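Local structure of RNA-dependent RNA polymerase (Taggert virus, 6DX3) at residues V114-I118 and V130-D136; V5-W9 and S19-L23; K62-R66 and Y89-K95; E67-F72 and F107-K111; C40-S44 and N149-Y153. The protein probably works as a viral OTU-type cysteine protease, a deubiquitinase domain carried by the nairovirus RNA-dependent RNA polymerase. One frame throughout, in Å; residues are numbered along the deposited sequence.

Interaction 1 (V114-I118 and V130-D136); sequences VTVYI and VVRYGED
Arg132 stretches along the Tyr117 ring at a non-hydrogen-bonded pair of the beta hairpin 116-121/126-133 in the central sheet of the OTU domain. Arg132 CG rides over one face of the tyrosine ring, toward its rim, 4.0 Å from the Tyr117 centroid. An extended start (chi1 -175°) carries the arginine along the ring; a bend at chi3 then brings NE to Gly134 O at 2.6 Å and turns the guanidinium plane 65° from the ring. Trp9 and Tyr17 add cation-pi contacts to Arg132. Tyr117 OH donates to Asp136 O at 2.7 Å, in the carbonyl plane and at the ring's edge, so the turn end of 130-136 is held to the ring. On the other side of the sheet, Ile118 CB meets Val131 CG2 at 3.7 Å. The same isoleucine reaches with CD1 to the edge of the Tyr133 ring, 3.8 Å from CE2, while Tyr133 OH bonds Glu78. The backbones pair through Val116 with Tyr133 and Ile118 with Val131. Beyond the ladder Thr115 OG1 accepts a nearly straight bond from Asp136 N (3.1 Å), and one water takes the Thr115 N-H while donating to Asp136, its oxygen 2.7 Å from Asp136 OD2.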
# COMPACT_ATOMS: atom_id res chain seq x y z
N VAL A 114 2.73 -10.46 2.40
CA VAL A 114 3.26 -9.44 3.29
C VAL A 114 2.12 -8.51 3.67
O VAL A 114 1.23 -8.24 2.86
CB VAL A 114 4.43 -8.66 2.64
CG1 VAL A 114 3.96 -7.93 1.39
CG2 VAL A 114 5.05 -7.69 3.64
N THR A 115 2.13 -8.04 4.91
CA THR A 115 1.10 -7.15 5.41
C THR A 115 1.46 -5.71 5.07
O THR A 115 2.62 -5.30 5.18
CB THR A 115 0.91 -7.32 6.92
OG1 THR A 115 0.53 -8.67 7.20
CG2 THR A 115 -0.16 -6.38 7.44
N VAL A 116 0.46 -4.94 4.64
CA VAL A 116 0.64 -3.54 4.27
C VAL A 116 -0.37 -2.69 5.03
O VAL A 116 -1.57 -2.96 5.00
CB VAL A 116 0.48 -3.32 2.76
CG1 VAL A 116 0.66 -1.84 2.43
CG2 VAL A 116 1.49 -4.16 1.98
N TYR A 117 0.13 -1.67 5.73
CA TYR A 117 -0.70 -0.64 6.34
C TYR A 117 -0.73 0.56 5.41
O TYR A 117 0.32 0.99 4.92
CB TYR A 117 -0.15 -0.22 7.71
CG TYR A 117 -0.27 -1.25 8.81
CD1 TYR A 117 -0.87 -0.93 10.02
CD2 TYR A 117 0.25 -2.53 8.67
CE1 TYR A 117 -0.97 -1.85 11.04
CE2 TYR A 117 0.15 -3.46 9.68
CZ TYR A 117 -0.46 -3.12 10.87
OH TYR A 117 -0.56 -4.04 11.89
N ILE A 118 -1.92 1.10 5.17
CA ILE A 118 -2.09 2.31 4.37
C ILE A 118 -2.66 3.38 5.29
O ILE A 118 -3.83 3.32 5.68
CB ILE A 118 -3.00 2.09 3.16
CG1 ILE A 118 -2.57 0.84 2.38
CG2 ILE A 118 -2.98 3.31 2.25
CD1 ILE A 118 -3.44 0.58 1.15
N VAL A 130 -6.68 4.20 9.09
CA VAL A 130 -5.70 3.29 8.52
C VAL A 130 -6.42 2.01 8.10
O VAL A 130 -7.37 1.58 8.76
CB VAL A 130 -4.56 3.00 9.53
CG1 VAL A 130 -5.11 2.35 10.79
CG2 VAL A 130 -3.48 2.13 8.89
N VAL A 131 -5.98 1.42 6.99
CA VAL A 131 -6.47 0.12 6.56
C VAL A 131 -5.29 -0.84 6.51
O VAL A 131 -4.16 -0.45 6.22
CB VAL A 131 -7.20 0.18 5.20
CG1 VAL A 131 -8.36 1.17 5.26
CG2 VAL A 131 -6.24 0.53 4.08
N ARG A 132 -5.57 -2.11 6.80
CA ARG A 132 -4.53 -3.13 6.88
C ARG A 132 -4.91 -4.30 5.99
O ARG A 132 -5.98 -4.89 6.17
CB ARG A 132 -4.32 -3.61 8.32
CG ARG A 132 -3.17 -4.60 8.47
CD ARG A 132 -3.04 -5.10 9.89
NE ARG A 132 -4.08 -6.08 10.21
CZ ARG A 132 -4.50 -6.35 11.44
NH1 ARG A 132 -3.97 -5.70 12.47
NH2 ARG A 132 -5.44 -7.25 11.64
N TYR A 133 -4.04 -4.61 5.04
CA TYR A 133 -4.15 -5.83 4.23
C TYR A 133 -3.17 -6.83 4.83
O TYR A 133 -1.97 -6.77 4.57
CB TYR A 133 -3.84 -5.54 2.77
CG TYR A 133 -4.86 -4.65 2.10
CD1 TYR A 133 -6.00 -5.18 1.51
CD2 TYR A 133 -4.70 -3.27 2.07
CE1 TYR A 133 -6.94 -4.37 0.90
CE2 TYR A 133 -5.63 -2.45 1.47
CZ TYR A 133 -6.75 -3.01 0.88
OH TYR A 133 -7.68 -2.20 0.28
N GLY A 134 -3.68 -7.74 5.66
CA GLY A 134 -2.86 -8.70 6.36
C GLY A 134 -3.10 -8.65 7.86
O GLY A 134 -3.93 -7.89 8.36
N GLU A 135 -2.34 -9.47 8.58
CA GLU A 135 -2.50 -9.62 10.02
C GLU A 135 -1.28 -9.21 10.83
O GLU A 135 -1.39 -9.08 12.05
CB GLU A 135 -2.83 -11.08 10.37
CG GLU A 135 -3.91 -11.71 9.51
CD GLU A 135 -5.30 -11.23 9.89
OE1 GLU A 135 -5.45 -10.66 10.99
OE2 GLU A 135 -6.23 -11.42 9.08
N ASP A 136 -0.13 -8.99 10.20
CA ASP A 136 1.11 -8.82 10.94
C ASP A 136 1.10 -7.52 11.74
O ASP A 136 0.40 -6.56 11.38
CB ASP A 136 2.30 -8.83 9.99
CG ASP A 136 2.58 -10.21 9.44
OD1 ASP A 136 2.21 -11.21 10.10
OD2 ASP A 136 3.18 -10.30 8.34
O HOH W 1 4.52 -8.69 6.71

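Interaction 2 (V5-W9 and S19-L23); sequences VNFDW and SPVDL
Ser19 OG is gripped by two backbone groups: it accepts the N-H of Asp8 in a short, fairly straight bond (2.8 Å from Asp8 N, 166° at the hydrogen) and donates to Pro20 O, which it approaches from above the carbonyl plane. The hydroxyl stands anti to its own backbone nitrogen (chi1 166°), and this swings it to the 5-9 segment, where it also lies in the plane of the Phe7 ring, at the edge. Its carbon neighbour faces a different aromatic group. Ser19 CB sits over the six-membered ring of Trp9, 4.0 Å from the centroid and offset toward the rim, on the face that Phe7 CB also covers; Trp9 CZ2 in turn lies over a face of the Phe7 ring, so the two aromatic side chains pack on each other. Farther along, Phe7 and Val21 run alongside each other, with Phe7 CD2 4.0 Å from Val21 CG1. Val5 and Leu23 cross at about a right angle, Val5 CB meeting the Leu23 methyl CD1 at 4.0 Å. Asn6 and Asp8 belong to the exposed side, whereas Phe7, Trp9, Ser19 and Val21 all rest on Val130 of the next strand. The N-terminal segment thus runs nearly antiparallel to strand 17-24 without forming a regular ladder with it, and leads into the edge strand 10-11, consistent with the N-terminal beta extension that nairovirus OTU domains add to the core OTU sheet.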
# COMPACT_ATOMS: atom_id res chain seq x y z
N VAL A 5 0.47 3.25 19.16
CA VAL A 5 -0.79 3.77 18.62
C VAL A 5 -1.91 2.77 18.89
O VAL A 5 -1.77 1.57 18.65
CB VAL A 5 -0.67 4.08 17.12
CG1 VAL A 5 -0.05 2.91 16.37
CG2 VAL A 5 -2.02 4.45 16.53
N ASN A 6 -3.03 3.27 19.40
CA ASN A 6 -4.17 2.42 19.75
C ASN A 6 -5.11 2.31 18.56
O ASN A 6 -5.62 3.32 18.07
CB ASN A 6 -4.91 2.99 20.97
CG ASN A 6 -4.24 2.61 22.27
OD1 ASN A 6 -3.75 1.50 22.44
ND2 ASN A 6 -4.22 3.55 23.22
N PHE A 7 -5.33 1.09 18.09
CA PHE A 7 -6.22 0.81 16.97
C PHE A 7 -7.60 0.41 17.47
O PHE A 7 -7.78 -0.02 18.61
CB PHE A 7 -5.66 -0.30 16.08
CG PHE A 7 -4.32 0.01 15.47
CD1 PHE A 7 -3.16 -0.57 15.96
CD2 PHE A 7 -4.22 0.87 14.39
CE1 PHE A 7 -1.93 -0.30 15.40
CE2 PHE A 7 -3.00 1.15 13.82
CZ PHE A 7 -1.85 0.56 14.32
N ASP A 8 -8.58 0.56 16.59
CA ASP A 8 -9.94 0.03 16.78
C ASP A 8 -10.27 -0.71 15.49
O ASP A 8 -10.98 -0.20 14.62
CB ASP A 8 -10.94 1.14 17.09
CG ASP A 8 -12.35 0.61 17.29
OD1 ASP A 8 -13.31 1.36 17.01
OD2 ASP A 8 -12.49 -0.55 17.73
N TRP A 9 -9.74 -1.93 15.36
CA TRP A 9 -9.81 -2.65 14.10
C TRP A 9 -11.22 -3.13 13.80
O TRP A 9 -11.92 -3.65 14.68
CB TRP A 9 -8.85 -3.84 14.12
CG TRP A 9 -7.40 -3.47 14.08
CD1 TRP A 9 -6.47 -3.69 15.05
CD2 TRP A 9 -6.71 -2.81 13.01
NE1 TRP A 9 -5.25 -3.21 14.66
CE2 TRP A 9 -5.36 -2.67 13.41
CE3 TRP A 9 -7.09 -2.34 11.75
CZ2 TRP A 9 -4.41 -2.07 12.59
CZ3 TRP A 9 -6.14 -1.74 10.95
CH2 TRP A 9 -4.81 -1.61 11.37
N SER A 19 -9.42 0.90 10.69
CA SER A 19 -9.37 1.45 12.03
C SER A 19 -9.23 2.96 11.99
O SER A 19 -8.36 3.47 11.27
CB SER A 19 -8.21 0.85 12.83
OG SER A 19 -7.96 1.60 14.01
N PRO A 20 -10.05 3.70 12.72
CA PRO A 20 -9.77 5.13 12.92
C PRO A 20 -8.57 5.31 13.84
O PRO A 20 -8.34 4.51 14.75
CB PRO A 20 -11.05 5.67 13.55
CG PRO A 20 -11.63 4.48 14.26
CD PRO A 20 -11.29 3.29 13.40
N VAL A 21 -7.79 6.36 13.57
CA VAL A 21 -6.63 6.71 14.38
C VAL A 21 -6.58 8.23 14.50
O VAL A 21 -7.32 8.96 13.85
CB VAL A 21 -5.30 6.18 13.80
CG1 VAL A 21 -5.30 4.66 13.72
CG2 VAL A 21 -5.03 6.78 12.43
N ASP A 22 -5.67 8.69 15.37
CA ASP A 22 -5.38 10.12 15.55
C ASP A 22 -3.88 10.20 15.80
O ASP A 22 -3.42 10.15 16.94
CB ASP A 22 -6.17 10.73 16.70
CG ASP A 22 -5.72 12.14 17.05
OD1 ASP A 22 -6.16 13.08 16.36
OD2 ASP A 22 -4.93 12.30 18.00
N LEU A 23 -3.11 10.34 14.72
CA LEU A 23 -1.68 10.08 14.79
C LEU A 23 -0.85 11.14 14.08
O LEU A 23 -1.10 11.48 12.92
CB LEU A 23 -1.36 8.67 14.24
CG LEU A 23 0.10 8.31 13.99
CD1 LEU A 23 0.42 6.93 14.56
CD2 LEU A 23 0.38 8.32 12.50

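Interaction 3 (K62-R66 and Y89-K95); sequences KEQVR and YLARIMK
Lys62 and Met94 reach across from opposite sides, overlap, and make the tight part of this contact. The lysine is buried and stretched, with CG anti to the backbone N (chi1 -168°) and a fully extended chain that carries NZ across to Lys95 O, 2.7 Å away, to which it donates from above the carbonyl plane. Lys62 CE lies only 3.1 Å from Ile93 O. The charged end thus comes to rest just where helix 86-93 runs out, a place where the helix dipole would probably favour a positive group. Tyr42 and Asn39 pack on the same lysine. Met94, bent at chi2 and chi3, folds its methyl back against helix 57-72, with CE 3.7 Å from Lys62 CG and 3.6 Å from Lys62 O. The elements joined are helix 57-72 and helix 86-93 of the OTU domain's helical part, antiparallel (171° between the short segments) yet far apart, their axes 11.2 Å from one another, so that long side chains have to fill the interface. Deeper in, Val65 CG1 meets Ile93 CD1 obliquely at 4.1 Å, beside Tyr89, whose hydroxyl bonds Glu104. The solvent side is held by packing alone. There exposed Arg66 crosses Met94 at about a right angle, its CD 3.7 Å from the sulfur SD, and the guanidinium passes the sulfur obliquely. Arg66 CG also touches Leu90 CD2 at 3.9 Å, with no polar bond joining this arginine to the 89-95 segment.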
# COMPACT_ATOMS: atom_id res chain seq x y z
N LYS A 62 4.85 -3.44 -10.04
CA LYS A 62 3.71 -3.33 -10.94
C LYS A 62 3.50 -4.61 -11.75
O LYS A 62 2.36 -5.00 -12.01
CB LYS A 62 3.92 -2.13 -11.87
CG LYS A 62 2.70 -1.71 -12.66
CD LYS A 62 2.87 -0.28 -13.17
CE LYS A 62 1.88 0.02 -14.28
NZ LYS A 62 1.70 1.48 -14.52
N GLU A 63 4.59 -5.27 -12.15
CA GLU A 63 4.44 -6.53 -12.87
C GLU A 63 3.86 -7.61 -11.97
O GLU A 63 3.07 -8.44 -12.43
CB GLU A 63 5.80 -6.97 -13.44
CG GLU A 63 6.40 -5.98 -14.43
CD GLU A 63 7.83 -6.32 -14.76
OE1 GLU A 63 8.42 -7.17 -14.07
OE2 GLU A 63 8.37 -5.73 -15.72
N GLN A 64 4.24 -7.61 -10.69
CA GLN A 64 3.69 -8.58 -9.76
C GLN A 64 2.21 -8.34 -9.50
O GLN A 64 1.46 -9.30 -9.28
CB GLN A 64 4.47 -8.53 -8.44
CG GLN A 64 5.87 -9.12 -8.53
CD GLN A 64 5.86 -10.64 -8.57
OE1 GLN A 64 5.21 -11.28 -7.75
NE2 GLN A 64 6.57 -11.21 -9.53
N VAL A 65 1.77 -7.08 -9.51
CA VAL A 65 0.36 -6.77 -9.29
C VAL A 65 -0.49 -7.34 -10.42
O VAL A 65 -1.57 -7.89 -10.18
CB VAL A 65 0.16 -5.25 -9.13
CG1 VAL A 65 -1.31 -4.89 -9.20
CG2 VAL A 65 0.77 -4.77 -7.83
N ARG A 66 -0.01 -7.23 -11.66
CA ARG A 66 -0.78 -7.74 -12.80
C ARG A 66 -1.00 -9.24 -12.71
O ARG A 66 -2.10 -9.73 -12.98
CB ARG A 66 -0.08 -7.38 -14.11
CG ARG A 66 -0.70 -8.06 -15.33
CD ARG A 66 -0.05 -7.59 -16.63
NE ARG A 66 1.38 -7.89 -16.65
CZ ARG A 66 2.24 -7.33 -17.49
NH1 ARG A 66 1.83 -6.43 -18.38
NH2 ARG A 66 3.52 -7.66 -17.43
N TYR A 89 -9.75 -3.92 -16.10
CA TYR A 89 -8.95 -3.45 -14.97
C TYR A 89 -7.47 -3.42 -15.33
O TYR A 89 -6.78 -2.43 -15.08
CB TYR A 89 -9.21 -4.34 -13.76
CG TYR A 89 -8.21 -4.19 -12.63
CD1 TYR A 89 -8.31 -3.14 -11.72
CD2 TYR A 89 -7.17 -5.10 -12.47
CE1 TYR A 89 -7.40 -3.01 -10.68
CE2 TYR A 89 -6.26 -4.98 -11.44
CZ TYR A 89 -6.38 -3.93 -10.55
OH TYR A 89 -5.47 -3.80 -9.52
N LEU A 90 -6.97 -4.51 -15.93
CA LEU A 90 -5.56 -4.57 -16.31
C LEU A 90 -5.24 -3.54 -17.38
O LEU A 90 -4.15 -2.95 -17.37
CB LEU A 90 -5.21 -5.98 -16.79
CG LEU A 90 -5.28 -7.11 -15.76
CD1 LEU A 90 -5.01 -8.46 -16.41
CD2 LEU A 90 -4.31 -6.87 -14.60
N ALA A 91 -6.16 -3.30 -18.31
CA ALA A 91 -5.91 -2.33 -19.37
C ALA A 91 -5.72 -0.93 -18.81
O ALA A 91 -5.03 -0.10 -19.42
CB ALA A 91 -7.04 -2.35 -20.39
N ARG A 92 -6.32 -0.64 -17.65
CA ARG A 92 -6.17 0.67 -17.02
C ARG A 92 -4.91 0.76 -16.17
O ARG A 92 -4.10 1.67 -16.36
CB ARG A 92 -7.40 0.99 -16.17
CG ARG A 92 -7.21 2.22 -15.29
CD ARG A 92 -8.48 2.57 -14.53
NE ARG A 92 -8.88 1.52 -13.61
CZ ARG A 92 -8.38 1.36 -12.39
NH1 ARG A 92 -7.45 2.20 -11.94
NH2 ARG A 92 -8.81 0.38 -11.61
N ILE A 93 -4.73 -0.17 -15.23
CA ILE A 93 -3.64 -0.05 -14.28
C ILE A 93 -2.28 -0.30 -14.93
O ILE A 93 -1.26 0.12 -14.39
CB ILE A 93 -3.84 -1.00 -13.08
CG1 ILE A 93 -3.76 -2.46 -13.52
CG2 ILE A 93 -5.17 -0.71 -12.40
CD1 ILE A 93 -3.29 -3.40 -12.43
N MET A 94 -2.25 -0.98 -16.07
CA MET A 94 -0.99 -1.21 -16.77
C MET A 94 -0.57 -0.03 -17.63
O MET A 94 0.49 -0.10 -18.27
CB MET A 94 -1.10 -2.47 -17.63
CG MET A 94 -1.12 -3.76 -16.82
SD MET A 94 0.41 -3.98 -15.90
CE MET A 94 -0.11 -3.63 -14.23
N LYS A 95 -1.35 1.04 -17.66
CA LYS A 95 -0.93 2.24 -18.37
C LYS A 95 0.27 2.87 -17.66
O LYS A 95 0.33 2.87 -16.43
CB LYS A 95 -2.08 3.25 -18.44
CG LYS A 95 -3.18 2.88 -19.41
CD LYS A 95 -4.26 3.95 -19.43
CE LYS A 95 -4.96 4.02 -20.78
NZ LYS A 95 -5.73 2.77 -21.06

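Interaction 4 (E67-F72 and F107-K111); sequences EAAGLF and FFSQK
The Phe107 ring lies flat against the backbone of helix 57-72: Ala69 CA stands over its centre, 3.7 Å from the centroid and only 2° off the ring normal, and Phe72 O sits in the ring plane at the edge, 3.8 Å from Phe107 CE1. The Phe72 ring is sandwiched, with Leu71 CB over one face and Gln110 CB over the other, 4.1 Å from the centroid. Phe72 and Gln110 overlap while heading opposite ways; the amide plane is turned 43° from the ring, and OE1 comes within 3.3 Å of Phe72 CD1, while NE2 is held by Asn106 and Thr76. Helices 57-72 and 102-112 of the OTU domain's helical part cross here at 80°, with short-segment axes 8.7 Å apart, and the alanines Ala68 and Ala69 let the helices meet here. At the crossing Ala68 CB presses on Phe107 O at 3.3 Å and on Lys111 CB at 3.6 Å. Lys111 leaves with CG anti to the backbone N and then bends at chi2, laying its methylenes along the helix so that CD meets Leu71 CD1 at 3.8 Å. Its NZ goes on to Gln64 OE1, about two turns before Leu71 on the same helix.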
# COMPACT_ATOMS: atom_id res chain seq x y z
N GLU A 67 0.04 -10.00 -12.35
CA GLU A 67 -0.14 -11.44 -12.18
C GLU A 67 -0.94 -11.75 -10.92
O GLU A 67 -1.71 -12.72 -10.91
CB GLU A 67 1.22 -12.14 -12.14
CG GLU A 67 1.90 -12.22 -13.51
CD GLU A 67 3.33 -12.72 -13.43
OE1 GLU A 67 3.56 -13.83 -12.91
OE2 GLU A 67 4.24 -11.99 -13.89
N ALA A 68 -0.77 -10.95 -9.87
CA ALA A 68 -1.59 -11.14 -8.67
C ALA A 68 -3.07 -10.92 -8.97
O ALA A 68 -3.93 -11.63 -8.45
CB ALA A 68 -1.12 -10.20 -7.56
N ALA A 69 -3.38 -9.92 -9.81
CA ALA A 69 -4.76 -9.69 -10.21
C ALA A 69 -5.33 -10.89 -10.96
O ALA A 69 -6.46 -11.31 -10.71
CB ALA A 69 -4.85 -8.43 -11.06
N GLY A 70 -4.55 -11.45 -11.89
CA GLY A 70 -5.02 -12.60 -12.63
C GLY A 70 -5.20 -13.84 -11.77
O GLY A 70 -6.02 -14.71 -12.10
N LEU A 71 -4.46 -13.93 -10.67
CA LEU A 71 -4.56 -15.11 -9.81
C LEU A 71 -5.72 -15.01 -8.82
O LEU A 71 -6.34 -16.03 -8.50
CB LEU A 71 -3.25 -15.30 -9.03
CG LEU A 71 -2.00 -15.81 -9.76
CD1 LEU A 71 -0.76 -15.50 -8.93
CD2 LEU A 71 -2.09 -17.30 -10.02
N PHE A 72 -6.02 -13.81 -8.33
CA PHE A 72 -6.89 -13.64 -7.18
C PHE A 72 -8.14 -12.82 -7.49
O PHE A 72 -8.88 -12.49 -6.55
CB PHE A 72 -6.13 -13.00 -6.02
CG PHE A 72 -4.96 -13.82 -5.53
CD1 PHE A 72 -5.16 -14.97 -4.78
CD2 PHE A 72 -3.66 -13.42 -5.80
CE1 PHE A 72 -4.10 -15.71 -4.32
CE2 PHE A 72 -2.59 -14.16 -5.35
CZ PHE A 72 -2.81 -15.31 -4.61
N PHE A 107 -3.90 -6.81 -4.01
CA PHE A 107 -3.38 -7.91 -4.81
C PHE A 107 -1.92 -8.20 -4.48
O PHE A 107 -1.52 -9.37 -4.39
CB PHE A 107 -3.54 -7.60 -6.30
CG PHE A 107 -4.93 -7.85 -6.80
CD1 PHE A 107 -5.62 -9.00 -6.45
CD2 PHE A 107 -5.56 -6.93 -7.62
CE1 PHE A 107 -6.90 -9.24 -6.91
CE2 PHE A 107 -6.85 -7.15 -8.09
CZ PHE A 107 -7.52 -8.31 -7.73
N PHE A 108 -1.10 -7.16 -4.29
CA PHE A 108 0.31 -7.40 -4.00
C PHE A 108 0.49 -8.08 -2.65
O PHE A 108 1.34 -8.97 -2.51
CB PHE A 108 1.09 -6.08 -4.03
CG PHE A 108 2.54 -6.24 -3.69
CD1 PHE A 108 3.44 -6.75 -4.61
CD2 PHE A 108 3.02 -5.87 -2.44
CE1 PHE A 108 4.78 -6.89 -4.30
CE2 PHE A 108 4.36 -6.01 -2.12
CZ PHE A 108 5.24 -6.52 -3.05
N SER A 109 -0.29 -7.68 -1.65
CA SER A 109 -0.20 -8.30 -0.33
C SER A 109 -0.54 -9.79 -0.40
O SER A 109 0.07 -10.61 0.29
CB SER A 109 -1.13 -7.59 0.65
OG SER A 109 -2.48 -7.66 0.20
N GLN A 110 -1.52 -10.15 -1.24
CA GLN A 110 -1.85 -11.56 -1.44
C GLN A 110 -0.72 -12.30 -2.14
O GLN A 110 -0.39 -13.43 -1.77
CB GLN A 110 -3.14 -11.69 -2.25
CG GLN A 110 -4.38 -11.15 -1.56
CD GLN A 110 -5.65 -11.54 -2.29
OE1 GLN A 110 -5.96 -12.72 -2.44
NE2 GLN A 110 -6.40 -10.55 -2.76
N LYS A 111 -0.12 -11.68 -3.16
CA LYS A 111 0.92 -12.36 -3.93
C LYS A 111 2.21 -12.48 -3.12
O LYS A 111 2.82 -13.55 -3.07
CB LYS A 111 1.19 -11.60 -5.23
CG LYS A 111 2.25 -12.23 -6.14
CD LYS A 111 1.62 -13.23 -7.10
CE LYS A 111 2.48 -13.39 -8.36
NZ LYS A 111 3.82 -13.94 -8.06

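Interaction 5 (C40-S44 and N149-Y153); sequences CLYHS and NHYDY
The start of helix 40-49 runs almost parallel to strand 150-156, 10° between the short segments with axes 6.8 Å apart, and Leu41 and Ser44 come closest to Tyr151 and Tyr153. Leu41 and Tyr151 extend in the same direction, and the leucine sets its CD1 methyl over the centre of the ring, 3.6 Å from the centroid. His146 stacks on the same tyrosine. Farther up the helix, Ser44 O approaches Tyr153 CD1 at 3.4 Å. At the helix start, Cys40 SG is turned between its backbone N and carbonyl carbon (chi1 55°), toward the strand, where it lies at the edge of the Tyr151 ring, near its plane, and takes a weak, bent bond from Tyr151 N (3.4 Å, 141°). His150 stands beside the sulfur, which lies obliquely to its ring, with ND1 3.9 Å from SG. The other imidazole nitrogen, NE2, donates to Asp152 OD1 at 2.6 Å; the bond lies near the histidine ring plane but reaches the carboxylate from above. Asp152 is fixed in turn by Arg147 and by Gln34 N. A cysteine at a helix start facing a strand histidine backed by an aspartate matches the active-site layout of papain-like clan CA peptidases, including OTU proteases.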
# COMPACT_ATOMS: atom_id res chain seq x y z
N CYS A 40 3.90 6.36 -7.81
CA CYS A 40 4.33 6.53 -6.42
C CYS A 40 3.87 5.39 -5.52
O CYS A 40 4.56 5.06 -4.55
CB CYS A 40 3.81 7.86 -5.89
SG CYS A 40 2.03 8.02 -6.05
N LEU A 41 2.70 4.80 -5.78
CA LEU A 41 2.29 3.65 -4.98
C LEU A 41 3.30 2.51 -5.12
O LEU A 41 3.72 1.92 -4.13
CB LEU A 41 0.89 3.17 -5.39
CG LEU A 41 0.49 1.87 -4.67
CD1 LEU A 41 0.28 2.12 -3.18
CD2 LEU A 41 -0.74 1.24 -5.29
N TYR A 42 3.70 2.21 -6.36
CA TYR A 42 4.63 1.11 -6.60
C TYR A 42 6.03 1.44 -6.11
O TYR A 42 6.75 0.54 -5.65
CB TYR A 42 4.64 0.76 -8.09
CG TYR A 42 3.25 0.50 -8.62
CD1 TYR A 42 2.52 -0.60 -8.18
CD2 TYR A 42 2.67 1.34 -9.56
CE1 TYR A 42 1.25 -0.85 -8.65
CE2 TYR A 42 1.39 1.09 -10.04
CZ TYR A 42 0.68 -0.01 -9.58
OH TYR A 42 -0.58 -0.27 -10.05
N HIS A 43 6.44 2.71 -6.19
CA HIS A 43 7.70 3.13 -5.57
C HIS A 43 7.70 2.84 -4.08
O HIS A 43 8.65 2.26 -3.54
CB HIS A 43 7.92 4.63 -5.81
CG HIS A 43 8.39 4.98 -7.19
ND1 HIS A 43 9.63 4.61 -7.67
CD2 HIS A 43 7.80 5.68 -8.18
CE1 HIS A 43 9.78 5.06 -8.90
NE2 HIS A 43 8.68 5.71 -9.23
N SER A 44 6.63 3.25 -3.38
CA SER A 44 6.57 3.10 -1.94
C SER A 44 6.47 1.64 -1.52
O SER A 44 7.02 1.25 -0.48
CB SER A 44 5.40 3.90 -1.37
OG SER A 44 4.22 3.65 -2.11
N ASN A 149 -3.72 11.74 -3.91
CA ASN A 149 -3.41 10.66 -4.83
C ASN A 149 -1.97 10.16 -4.71
O ASN A 149 -1.66 9.11 -5.28
CB ASN A 149 -3.68 11.12 -6.27
CG ASN A 149 -5.15 11.40 -6.52
OD1 ASN A 149 -6.03 10.79 -5.90
ND2 ASN A 149 -5.43 12.34 -7.41
N HIS A 150 -1.11 10.85 -3.96
CA HIS A 150 0.29 10.48 -3.80
C HIS A 150 0.46 9.46 -2.67
O HIS A 150 -0.31 9.44 -1.71
CB HIS A 150 1.13 11.72 -3.52
CG HIS A 150 2.60 11.44 -3.36
ND1 HIS A 150 3.45 11.31 -4.43
CD2 HIS A 150 3.36 11.29 -2.25
CE1 HIS A 150 4.68 11.08 -3.99
NE2 HIS A 150 4.65 11.06 -2.67
N TYR A 151 1.50 8.63 -2.79
CA TYR A 151 1.86 7.65 -1.78
C TYR A 151 3.32 7.82 -1.41
O TYR A 151 4.18 7.93 -2.29
CB TYR A 151 1.62 6.22 -2.28
CG TYR A 151 0.18 5.75 -2.26
CD1 TYR A 151 -0.39 5.24 -1.10
CD2 TYR A 151 -0.60 5.80 -3.40
CE1 TYR A 151 -1.70 4.80 -1.07
CE2 TYR A 151 -1.91 5.36 -3.39
CZ TYR A 151 -2.46 4.86 -2.22
OH TYR A 151 -3.76 4.43 -2.20
N ASP A 152 3.61 7.82 -0.11
CA ASP A 152 4.98 7.80 0.38
C ASP A 152 5.17 6.58 1.28
O ASP A 152 4.20 5.99 1.77
CB ASP A 152 5.33 9.08 1.16
CG ASP A 152 5.56 10.28 0.26
OD1 ASP A 152 6.25 10.14 -0.77
OD2 ASP A 152 5.04 11.37 0.58
N TYR A 153 6.43 6.21 1.48
CA TYR A 153 6.77 5.12 2.38
C TYR A 153 6.97 5.66 3.79
O TYR A 153 7.47 6.78 3.98
CB TYR A 153 8.05 4.41 1.92
CG TYR A 153 8.41 3.22 2.78
CD1 TYR A 153 7.67 2.05 2.73
CD2 TYR A 153 9.50 3.27 3.65
CE1 TYR A 153 7.99 0.96 3.51
CE2 TYR A 153 9.84 2.17 4.43
CZ TYR A 153 9.07 1.02 4.36
OH TYR A 153 9.39 -0.07 5.13

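Interactions 1 and 2 sit on neighbouring strands of one sheet, their centres 13 Å apart, and share aromatic packing: Trp9 CZ2 touches Tyr117 CE1 at 3.8 Å. Interaction 5 reaches the same sheet, where Tyr151 CE1 meets Ile118 CG2 at 3.9 Å. Interactions 3 and 4 use successive turns of helix 57-72 and are bonded through Gln64 OE1 and Lys111 NZ, 3.0 Å apart. Interaction 4 meets the hairpin through Ser109 and Phe108, and interaction 3 meets interaction 5 through Tyr42. The probable active site belongs to interaction 5, where a helix start meets a strand; that interaction's centre is about 15 Å from the centres of interactions 1 and 3 and about 21 Å from that of interaction 2.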